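Local coordinates for protein (S)-imine reductase (Streptomyces sp. GF3546, PDB 4OQY) that probably reduces imines to amines in an S-selective manner, drawing hydride from NADPH bound in a Rossmann-type domain, at residues H243-H246 / T247-A251; K139-F142 / D143-D147. All coordinates share one frame; numbering follows the deposited sequence.

Interaction 1 (H243-H246 / T247-A251); sequences HVLH and THQDA
Thr-247 and His-243 meet one helical turn apart, where a single carbonyl oxygen accepts two bonds. The hydroxyl OG1 of Thr-247 lies 2.7 Å from O of His-243 and donates to it, while the backbone N of Thr-247 reaches the same oxygen at 2.9 Å from the opposite face of the carbonyl plane. The hydroxyl can fold back in this way because OG1 stands beside its own backbone N (chi1 -61°), a common means by which threonine satisfies its polar end inside a helix. Further along, Val-244 and His-248 lie side by side: CG1 of the valine comes to the edge of the imidazole, 3.8 Å from CD2, in the plane of the ring. NE2 of that ring is hydrogen-bonded to OG1 of Thr-174 of the second subunit. These residues lie toward the C-terminal end of helix 234-251 in the C-terminal domain, packed against helices 163-192 and 256-270 and reaching the partner subunit as well. On a more exposed flank, Gln-249 divides its amide between two neighbours of the preceding turn. Leu-245 holds CG anti to its backbone N (chi1 179°); its branch meets Pro-258 and Ala-262 of helix 256-270, and its CG lies 3.8 Å from NE2 of Gln-249. Replacing Leu-245 by an alanine would probably leave that amide without its aliphatic neighbour and open a gap beside Pro-258 and Ala-262. The other end of the amide, OE1, approaches the edge of the His-246 ring at carbon CD2, 2.9 Å away, with ring and amide planes 24° apart.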
ATOM      1  N   HIS B 243     -11.489  -1.649 -13.969  1.00 20.33           N
ATOM      2  CA  HIS B 243     -11.884  -0.242 -13.893  1.00 20.05           C
ATOM      3  C   HIS B 243     -10.696   0.667 -13.524  1.00 19.65           C
ATOM      4  O   HIS B 243     -10.542   1.757 -14.092  1.00 19.93           O
ATOM      5  CB  HIS B 243     -13.016  -0.034 -12.872  1.00 19.72           C
ATOM      6  CG  HIS B 243     -14.343  -0.573 -13.313  1.00 20.06           C
ATOM      7  ND1 HIS B 243     -14.576  -1.007 -14.599  1.00 20.68           N
ATOM      8  CD2 HIS B 243     -15.524  -0.701 -12.661  1.00 19.98           C
ATOM      9  CE1 HIS B 243     -15.829  -1.406 -14.718  1.00 20.69           C
ATOM     10  NE2 HIS B 243     -16.426  -1.234 -13.556  1.00 20.50           N
ATOM     11  N   VAL B 244      -9.888   0.231 -12.557  1.00 19.05           N
ATOM     12  CA  VAL B 244      -8.658   0.941 -12.197  1.00 18.93           C
ATOM     13  C   VAL B 244      -7.733   1.093 -13.427  1.00 19.32           C
ATOM     14  O   VAL B 244      -7.282   2.177 -13.755  1.00 19.50           O
ATOM     15  CB  VAL B 244      -7.917   0.240 -11.027  1.00 18.64           C
ATOM     16  CG1 VAL B 244      -6.512   0.807 -10.853  1.00 18.85           C
ATOM     17  CG2 VAL B 244      -8.695   0.389  -9.711  1.00 18.31           C
ATOM     18  N   LEU B 245      -7.467  -0.010 -14.112  1.00 19.43           N
ATOM     19  CA  LEU B 245      -6.606   0.050 -15.296  1.00 20.08           C
ATOM     20  C   LEU B 245      -7.135   1.064 -16.339  1.00 20.63           C
ATOM     21  O   LEU B 245      -6.385   1.912 -16.820  1.00 21.08           O
ATOM     22  CB  LEU B 245      -6.427  -1.363 -15.909  1.00 20.25           C
ATOM     23  CG  LEU B 245      -5.565  -1.378 -17.177  1.00 20.98           C
ATOM     24  CD1 LEU B 245      -4.178  -0.823 -16.880  1.00 21.09           C
ATOM     25  CD2 LEU B 245      -5.479  -2.766 -17.797  1.00 21.39           C
ATOM     26  N   HIS B 246      -8.419   0.990 -16.662  1.00 20.76           N
ATOM     27  CA  HIS B 246      -8.970   1.832 -17.688  1.00 21.54           C
ATOM     28  C   HIS B 246      -8.972   3.279 -17.254  1.00 21.39           C
ATOM     29  O   HIS B 246      -8.780   4.145 -18.061  1.00 21.99           O
ATOM     30  CB  HIS B 246     -10.367   1.367 -18.057  1.00 22.01           C
ATOM     31  CG  HIS B 246     -10.390   0.050 -18.773  1.00 22.99           C
ATOM     32  ND1 HIS B 246     -11.483  -0.782 -18.753  1.00 23.43           N
ATOM     33  CD2 HIS B 246      -9.443  -0.599 -19.486  1.00 24.05           C
ATOM     34  CE1 HIS B 246     -11.227  -1.872 -19.453  1.00 24.07           C
ATOM     35  NE2 HIS B 246      -9.992  -1.785 -19.914  1.00 24.55           N
ATOM     36  N   THR B 247      -9.186   3.531 -15.975  1.00 20.63           N
ATOM     37  CA  THR B 247      -9.119   4.902 -15.456  1.00 20.64           C
ATOM     38  C   THR B 247      -7.762   5.545 -15.722  1.00 21.14           C
ATOM     39  O   THR B 247      -7.690   6.669 -16.213  1.00 21.68           O
ATOM     40  CB  THR B 247      -9.422   4.894 -13.954  1.00 20.01           C
ATOM     41  OG1 THR B 247     -10.743   4.380 -13.762  1.00 19.63           O
ATOM     42  CG2 THR B 247      -9.318   6.290 -13.370  1.00 20.24           C
ATOM     43  N   HIS B 248      -6.687   4.824 -15.411  1.00 21.10           N
ATOM     44  CA  HIS B 248      -5.346   5.333 -15.687  1.00 21.79           C
ATOM     45  C   HIS B 248      -5.027   5.442 -17.181  1.00 22.76           C
ATOM     46  O   HIS B 248      -4.401   6.412 -17.607  1.00 23.28           O
ATOM     47  CB  HIS B 248      -4.279   4.516 -14.967  1.00 21.46           C
ATOM     48  CG  HIS B 248      -4.374   4.623 -13.479  1.00 20.88           C
ATOM     49  ND1 HIS B 248      -3.892   5.707 -12.777  1.00 21.14           N
ATOM     50  CD2 HIS B 248      -4.970   3.824 -12.566  1.00 20.26           C
ATOM     51  CE1 HIS B 248      -4.155   5.549 -11.493  1.00 20.61           C
ATOM     52  NE2 HIS B 248      -4.804   4.413 -11.339  1.00 20.07           N
ATOM     53  N   GLN B 249      -5.470   4.471 -17.973  1.00 23.23           N
ATOM     54  CA  GLN B 249      -5.325   4.541 -19.442  1.00 24.34           C
ATOM     55  C   GLN B 249      -6.030   5.772 -19.991  1.00 24.80           C
ATOM     56  O   GLN B 249      -5.429   6.581 -20.677  1.00 25.50           O
ATOM     57  CB  GLN B 249      -5.912   3.296 -20.101  1.00 24.73           C
ATOM     58  CG  GLN B 249      -5.145   2.031 -19.785  1.00 24.91           C
ATOM     59  CD  GLN B 249      -5.781   0.782 -20.389  1.00 25.44           C
ATOM     60  OE1 GLN B 249      -7.009   0.684 -20.506  1.00 25.91           O
ATOM     61  NE2 GLN B 249      -4.955  -0.191 -20.729  1.00 25.92           N
ATOM     62  N   ASP B 250      -7.303   5.941 -19.626  1.00 24.49           N
ATOM     63  CA  ASP B 250      -8.095   7.106 -20.051  1.00 25.05           C
ATOM     64  C   ASP B 250      -7.443   8.442 -19.653  1.00 25.32           C
ATOM     65  O   ASP B 250      -7.531   9.427 -20.384  1.00 26.17           O
ATOM     66  CB  ASP B 250      -9.498   7.070 -19.429  1.00 24.56           C
ATOM     67  CG  ASP B 250     -10.369   5.951 -19.964  1.00 24.56           C
ATOM     68  OD1 ASP B 250     -10.040   5.336 -21.014  1.00 25.20           O
ATOM     69  OD2 ASP B 250     -11.400   5.683 -19.311  1.00 24.17           O
ATOM     70  N   ALA B 251      -6.777   8.473 -18.504  1.00 24.66           N
ATOM     71  CA  ALA B 251      -6.201   9.718 -18.004  1.00 24.98           C
ATOM     72  C   ALA B 251      -4.884  10.083 -18.692  1.00 25.81           C
ATOM     73  O   ALA B 251      -4.416  11.206 -18.555  1.00 26.45           O
ATOM     74  CB  ALA B 251      -6.003   9.638 -16.504  1.00 24.27           C
TER

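Interaction 2 (K139-F142 / D143-D147); sequences KDVF and DAHED
The ring of Phe-142 carries CB of Glu-146 over one face and has a carboxylate oxygen of Asp-143 at its edge. CB of Glu-146 stands 4.3 Å from the ring centroid and toward the rim, a CH-pi contact, and CG passes the CE2-CZ rim, 3.6 Å from CZ. With CG anti to the backbone N (chi1 -175°) and the chain extended beyond it, CD of the glutamate is led past CE2, its carboxylate plane 28° from that of the ring. At the edge the meeting is different: OD1 of Asp-143 lies 3.5 Å from CD2, near the ring plane, and the carboxylate is turned 69° against the ring. The rings of Phe-142 and Tyr-157 also meet, their planes inclined to each other. A further flat group, the imidazole of His-145, presents its CD2 edge to the carbonyl O of Val-141 at 3.3 Å.

The carboxylate of Asp-143 is also held from the preceding turn. The chain of Lys-139 bends at chi2 and again at chi4, which carries the ammonium across to the acid. There NZ forms a salt bridge, 3.2 Å from OD2 on the syn lone pair, with a weak bond to OD1 as well. The same oxygen OD1 therefore faces both the charge of the lysine and the rim of the aromatic ring. Beneath these side chains, N of Asp-143 donates to O of Lys-139 at 2.9 Å, an ordinary helical bond.

On the inner side Phe-142 touches Ala-155 of strand 154-157, and Val-141 rests on strands 88-91 and 113-119. Salt-bridged outer surface and apolar inner surface together mark helix 139-149 as an amphipathic helix packed on a sheet, the connecting helix of a beta-alpha-beta unit between strands 132-136 and 154-157 of the Rossmann-type domain.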
ATOM      1  N   LYS B 139      21.991 -18.884  17.088  1.00 28.05           N
ATOM      2  CA  LYS B 139      21.219 -18.470  18.235  1.00 28.99           C
ATOM      3  C   LYS B 139      22.123 -18.175  19.428  1.00 29.78           C
ATOM      4  O   LYS B 139      21.887 -17.202  20.130  1.00 29.57           O
ATOM      5  CB  LYS B 139      20.134 -19.494  18.596  1.00 29.92           C
ATOM      6  CG  LYS B 139      19.239 -19.120  19.790  1.00 30.63           C
ATOM      7  CD  LYS B 139      18.632 -17.721  19.642  1.00 30.40           C
ATOM      8  CE  LYS B 139      17.388 -17.377  20.467  1.00 31.01           C
ATOM      9  NZ  LYS B 139      17.278 -18.167  21.721  1.00 32.11           N
ATOM     10  N   ASP B 140      23.163 -18.978  19.650  1.00 30.71           N
ATOM     11  CA  ASP B 140      24.030 -18.761  20.817  1.00 31.38           C
ATOM     12  C   ASP B 140      24.734 -17.405  20.721  1.00 30.61           C
ATOM     13  O   ASP B 140      24.834 -16.663  21.704  1.00 30.75           O
ATOM     14  CB  ASP B 140      25.024 -19.918  21.018  1.00 32.46           C
ATOM     15  CG  ASP B 140      25.973 -20.107  19.852  1.00 32.72           C
ATOM     16  OD1 ASP B 140      25.639 -19.718  18.706  1.00 32.94           O
ATOM     17  OD2 ASP B 140      27.067 -20.663  20.084  1.00 34.01           O
ATOM     18  N   VAL B 141      25.148 -17.052  19.511  1.00 29.53           N
ATOM     19  CA  VAL B 141      25.760 -15.761  19.255  1.00 28.80           C
ATOM     20  C   VAL B 141      24.735 -14.633  19.468  1.00 28.41           C
ATOM     21  O   VAL B 141      25.051 -13.619  20.072  1.00 28.51           O
ATOM     22  CB  VAL B 141      26.323 -15.686  17.811  1.00 28.22           C
ATOM     23  CG1 VAL B 141      26.899 -14.309  17.526  1.00 27.63           C
ATOM     24  CG2 VAL B 141      27.366 -16.781  17.563  1.00 28.42           C
ATOM     25  N   PHE B 142      23.514 -14.811  18.969  1.00 28.32           N
ATOM     26  CA  PHE B 142      22.481 -13.813  19.163  1.00 28.10           C
ATOM     27  C   PHE B 142      22.243 -13.589  20.651  1.00 28.69           C
ATOM     28  O   PHE B 142      22.227 -12.453  21.087  1.00 28.52           O
ATOM     29  CB  PHE B 142      21.164 -14.189  18.482  1.00 28.08           C
ATOM     30  CG  PHE B 142      20.037 -13.244  18.791  1.00 28.10           C
ATOM     31  CD1 PHE B 142      19.917 -12.042  18.105  1.00 27.70           C
ATOM     32  CD2 PHE B 142      19.121 -13.531  19.805  1.00 28.76           C
ATOM     33  CE1 PHE B 142      18.890 -11.157  18.397  1.00 27.83           C
ATOM     34  CE2 PHE B 142      18.091 -12.652  20.104  1.00 28.92           C
ATOM     35  CZ  PHE B 142      17.973 -11.462  19.398  1.00 28.50           C
ATOM     36  N   ASP B 143      22.068 -14.654  21.428  1.00 29.55           N
ATOM     37  CA  ASP B 143      21.761 -14.491  22.865  1.00 30.53           C
ATOM     38  C   ASP B 143      22.877 -13.786  23.621  1.00 30.53           C
ATOM     39  O   ASP B 143      22.616 -12.985  24.505  1.00 30.59           O
ATOM     40  CB  ASP B 143      21.477 -15.830  23.537  1.00 31.59           C
ATOM     41  CG  ASP B 143      20.254 -16.510  22.985  1.00 32.00           C
ATOM     42  OD1 ASP B 143      19.349 -15.828  22.459  1.00 32.22           O
ATOM     43  OD2 ASP B 143      20.202 -17.743  23.047  1.00 32.84           O
ATOM     44  N   ALA B 144      24.118 -14.086  23.258  1.00 30.56           N
ATOM     45  CA  ALA B 144      25.291 -13.448  23.861  1.00 30.57           C
ATOM     46  C   ALA B 144      25.336 -11.918  23.665  1.00 30.24           C
ATOM     47  O   ALA B 144      25.833 -11.211  24.530  1.00 30.70           O
ATOM     48  CB  ALA B 144      26.572 -14.098  23.329  1.00 30.46           C
ATOM     49  N   HIS B 145      24.807 -11.400  22.559  1.00 29.85           N
ATOM     50  CA  HIS B 145      24.877  -9.956  22.291  1.00 29.58           C
ATOM     51  C   HIS B 145      23.537  -9.240  22.255  1.00 29.99           C
ATOM     52  O   HIS B 145      23.485  -8.021  22.035  1.00 29.34           O
ATOM     53  CB  HIS B 145      25.634  -9.724  20.992  1.00 29.07           C
ATOM     54  CG  HIS B 145      27.018 -10.275  21.038  1.00 28.91           C
ATOM     55  ND1 HIS B 145      28.060  -9.589  21.617  1.00 29.01           N
ATOM     56  CD2 HIS B 145      27.514 -11.478  20.670  1.00 28.93           C
ATOM     57  CE1 HIS B 145      29.154 -10.325  21.560  1.00 29.06           C
ATOM     58  NE2 HIS B 145      28.854 -11.472  20.975  1.00 28.94           N
ATOM     59  N   GLU B 146      22.468  -9.994  22.504  1.00 30.92           N
ATOM     60  CA  GLU B 146      21.100  -9.477  22.444  1.00 31.93           C
ATOM     61  C   GLU B 146      20.922  -8.252  23.332  1.00 32.06           C
ATOM     62  O   GLU B 146      20.273  -7.298  22.924  1.00 31.38           O
ATOM     63  CB  GLU B 146      20.096 -10.564  22.847  1.00 33.49           C
ATOM     64  CG  GLU B 146      18.637 -10.167  22.697  1.00 35.07           C
ATOM     65  CD  GLU B 146      17.649 -11.166  23.305  1.00 37.13           C
ATOM     66  OE1 GLU B 146      18.056 -12.281  23.725  1.00 38.29           O
ATOM     67  OE2 GLU B 146      16.443 -10.820  23.405  1.00 38.77           O
ATOM     68  N   ASP B 147      21.504  -8.286  24.526  1.00 32.83           N
ATOM     69  CA  ASP B 147      21.361  -7.177  25.472  1.00 33.75           C
ATOM     70  C   ASP B 147      22.014  -5.907  24.934  1.00 32.39           C
ATOM     71  O   ASP B 147      21.531  -4.820  25.191  1.00 32.48           O
ATOM     72  CB  ASP B 147      21.950  -7.542  26.843  1.00 35.72           C
ATOM     73  CG  ASP B 147      20.991  -8.362  27.703  1.00 38.04           C
ATOM     74  OD1 ASP B 147      19.902  -8.761  27.219  1.00 39.84           O
ATOM     75  OD2 ASP B 147      21.309  -8.587  28.897  1.00 40.36           O
TER

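Overall arrangement
Along the chain interaction 2 comes first, on helix 139-149, and interaction 1 follows about a hundred residues later on helix 234-251. Their centres are about 52 Å apart and their nearest atoms about 41 Å, on opposite sides of the chain's centre. Residues 139-147 belong to the N-terminal, NADPH-binding Rossmann-type part and lie against its mixed sheet, as framework away from the cofactor-binding residues, whereas residues 243-251 belong to the helical C-terminal part. Between them in sequence comes the long helix 163-192, which packs against interaction 1. Only interaction 1 touches the second subunit, and the side chain of His-243 lies about 6 Å from an NADPH molecule, consistent with a pocket completed across the dimer.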